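Local atomic coordinates of LAO/AO transport system kinase (Escherichia coli, PDB entry 2P67), a protein that belongs to the MeaB family of P-loop nucleotide-binding proteins, built on a parallel beta-sheet flanked by helices, with additional helices at both chain ends. Residues R14-G19 against M141-A146. Residues are numbered along the deposited sequence; the frame is centred on the assembly and turned at random. Where two conformers were deposited one is given.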
loop_
_atom_site.group_PDB
_atom_site.type_symbol
_atom_site.label_atom_id
_atom_site.label_comp_id
_atom_site.label_asym_id
_atom_site.label_seq_id
_atom_site.Cartn_x
_atom_site.Cartn_y
_atom_site.Cartn_z
ATOM N N ARG A 14 13.547 31.914 -22.113
ATOM C CA ARG A 14 14.644 32.763 -21.629
ATOM C C ARG A 14 14.208 33.604 -20.425
ATOM O O ARG A 14 14.858 33.586 -19.379
ATOM C CB ARG A 14 15.154 33.673 -22.759
ATOM C CG ARG A 14 16.401 34.496 -22.428
ATOM C CD ARG A 14 16.632 35.555 -23.504
ATOM N NE ARG A 14 17.945 36.194 -23.401
ATOM C CZ ARG A 14 18.480 36.974 -24.343
ATOM N NH1 ARG A 14 17.822 37.226 -25.470
ATOM N NH2 ARG A 14 19.678 37.510 -24.161
ATOM N N ARG A 15 13.098 34.328 -20.583
ATOM C CA ARG A 15 12.539 35.196 -19.536
ATOM C C ARG A 15 12.221 34.370 -18.288
ATOM O O ARG A 15 12.491 34.793 -17.145
ATOM C CB ARG A 15 11.246 35.868 -20.020
ATOM C CG ARG A 15 11.410 36.956 -21.081
ATOM C CD ARG A 15 10.116 37.838 -21.183
ATOM N NE ARG A 15 8.882 37.095 -21.515
ATOM C CZ ARG A 15 8.499 36.768 -22.753
ATOM N NH1 ARG A 15 9.263 37.077 -23.807
ATOM N NH2 ARG A 15 7.357 36.112 -22.950
ATOM N N LEU A 16 11.676 33.185 -18.531
ATOM C CA LEU A 16 11.269 32.275 -17.447
ATOM C C LEU A 16 12.509 31.883 -16.632
ATOM O O LEU A 16 12.543 31.992 -15.398
ATOM C CB LEU A 16 10.562 31.045 -18.027
ATOM C CG LEU A 16 10.220 29.875 -17.074
ATOM C CD1 LEU A 16 9.078 30.281 -16.194
ATOM C CD2 LEU A 16 9.901 28.564 -17.810
ATOM N N ARG A 17 13.544 31.450 -17.340
ATOM C CA ARG A 17 14.774 30.998 -16.683
ATOM C C ARG A 17 15.502 32.111 -15.940
ATOM O O ARG A 17 16.258 31.849 -14.994
ATOM C CB ARG A 17 15.717 30.371 -17.709
ATOM C CG ARG A 17 15.209 29.107 -18.336
ATOM C CD ARG A 17 16.170 28.672 -19.432
ATOM N NE ARG A 17 17.490 28.359 -18.876
ATOM C CZ ARG A 17 18.633 28.383 -19.565
ATOM N NH1 ARG A 17 18.634 28.715 -20.851
ATOM N NH2 ARG A 17 19.779 28.069 -18.966
ATOM N N GLN A 18 15.278 33.355 -16.359
ATOM C CA GLN A 18 15.883 34.508 -15.692
ATOM C C GLN A 18 15.121 34.871 -14.408
ATOM O O GLN A 18 15.532 35.755 -13.649
ATOM C CB GLN A 18 16.011 35.701 -16.659
ATOM C CG GLN A 18 17.030 35.440 -17.788
ATOM C CD GLN A 18 17.061 36.525 -18.859
ATOM O OE1 GLN A 18 16.116 37.304 -19.010
ATOM N NE2 GLN A 18 18.158 36.567 -19.624
ATOM N N GLY A 19 14.040 34.146 -14.141
ATOM C CA GLY A 19 13.297 34.305 -12.902
ATOM C C GLY A 19 12.262 35.410 -12.950
ATOM O O GLY A 19 11.781 35.862 -11.907
ATOM N N MET A 141 5.426 22.632 -10.546
ATOM C CA MET A 141 6.719 22.440 -9.869
ATOM C C MET A 141 7.882 22.503 -10.873
ATOM O O MET A 141 8.882 23.178 -10.621
ATOM C CB MET A 141 6.756 21.097 -9.110
ATOM C CG MET A 141 5.871 21.050 -7.860
ATOM S SD MET A 141 5.796 19.383 -7.113
ATOM C CE MET A 141 7.358 19.388 -6.187
ATOM N N LEU A 142 7.730 21.824 -12.012
ATOM C CA LEU A 142 8.733 21.900 -13.095
ATOM C C LEU A 142 8.974 23.332 -13.572
ATOM O O LEU A 142 10.129 23.745 -13.738
ATOM C CB LEU A 142 8.326 21.016 -14.271
ATOM C CG LEU A 142 8.342 19.496 -14.101
ATOM C CD1 LEU A 142 7.953 18.856 -15.420
ATOM C CD2 LEU A 142 9.731 18.977 -13.623
ATOM N N LEU A 143 7.898 24.106 -13.737
ATOM C CA LEU A 143 8.027 25.516 -14.141
ATOM C C LEU A 143 8.836 26.291 -13.105
ATOM O O LEU A 143 9.736 27.064 -13.461
ATOM C CB LEU A 143 6.649 26.181 -14.385
ATOM C CG LEU A 143 5.921 25.663 -15.640
ATOM C CD1 LEU A 143 4.460 26.107 -15.649
ATOM C CD2 LEU A 143 6.630 26.095 -16.915
ATOM N N CYS A 144 8.554 26.061 -11.823
ATOM C CA CYS A 144 9.320 26.708 -10.768
ATOM C C CYS A 144 10.813 26.335 -10.804
ATOM O O CYS A 144 11.683 27.184 -10.560
ATOM C CB CYS A 144 8.720 26.405 -9.402
ATOM S SG CYS A 144 7.082 27.105 -9.173
ATOM N N GLU A 145 11.092 25.066 -11.113
ATOM C CA GLU A 145 12.469 24.575 -11.217
ATOM C C GLU A 145 13.186 25.285 -12.354
ATOM O O GLU A 145 14.316 25.781 -12.184
ATOM C CB GLU A 145 12.482 23.068 -11.430
ATOM C CG GLU A 145 12.076 22.314 -10.119
ATOM C CD GLU A 145 12.207 20.809 -10.206
ATOM O OE1 GLU A 145 12.456 20.278 -11.301
ATOM O OE2 GLU A 145 12.039 20.145 -9.157
ATOM N N ALA A 146 12.527 25.331 -13.505
ATOM C CA ALA A 146 13.108 25.995 -14.675
ATOM C C ALA A 146 13.313 27.494 -14.410
ATOM O O ALA A 146 14.290 28.088 -14.895
ATOM C CB ALA A 146 12.245 25.740 -15.915
#
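L16, on the last turn of helix 9-17, sends one methyl into the corner between L143 and A146, residues one turn apart on the final turns of helix 133-146. That methyl, CD2, does all the close apolar touching from the 14-19 side: L16 CD2 lies 4.1 Å from A146 CB and 4.2 Å from L143 CD2. The CB bond of L16 points at 141-146, and a chi1 of 172° sets CG opposite the backbone N and beside the carbonyl carbon, from where CD2 reaches both partners. L143 starts off across the line between the segments, but its CD2 swings in to meet L16, the two side chains crossing at about a right angle. The touch is methyl against methyl, at ordinary van der Waals distance; the two segments together bury a modest 175 Å², both sides summed.

The polar part is a CA-H...O contact. The carbonyl of A146, at the C-terminal end of its helix, takes the CA of R17 at 3.4 Å from A146 O, with an angle of 158° at the hydrogen. R17 CG also rests 3.7 Å from A146 O; R17 is an exposed residue whose side chain also rests on Y52. Just beyond, helix 9-17 closes in a Schellman motif: G19, at positive phi, donates its N to L16 O at 2.9 Å.

Helices 21-32 and 36-49 add to the apolar surround: L24 of helix 21-32 and I49 of helix 36-49 each touch both L16 and L143, and I49 also meets A146. Deeper in, E145 pairs with R58 of strand 57-63 in a salt bridge, and C144 packs on A88 and I90 of strand 87-92, so helix 133-146 lies between the central parallel sheet and the N-terminal helices.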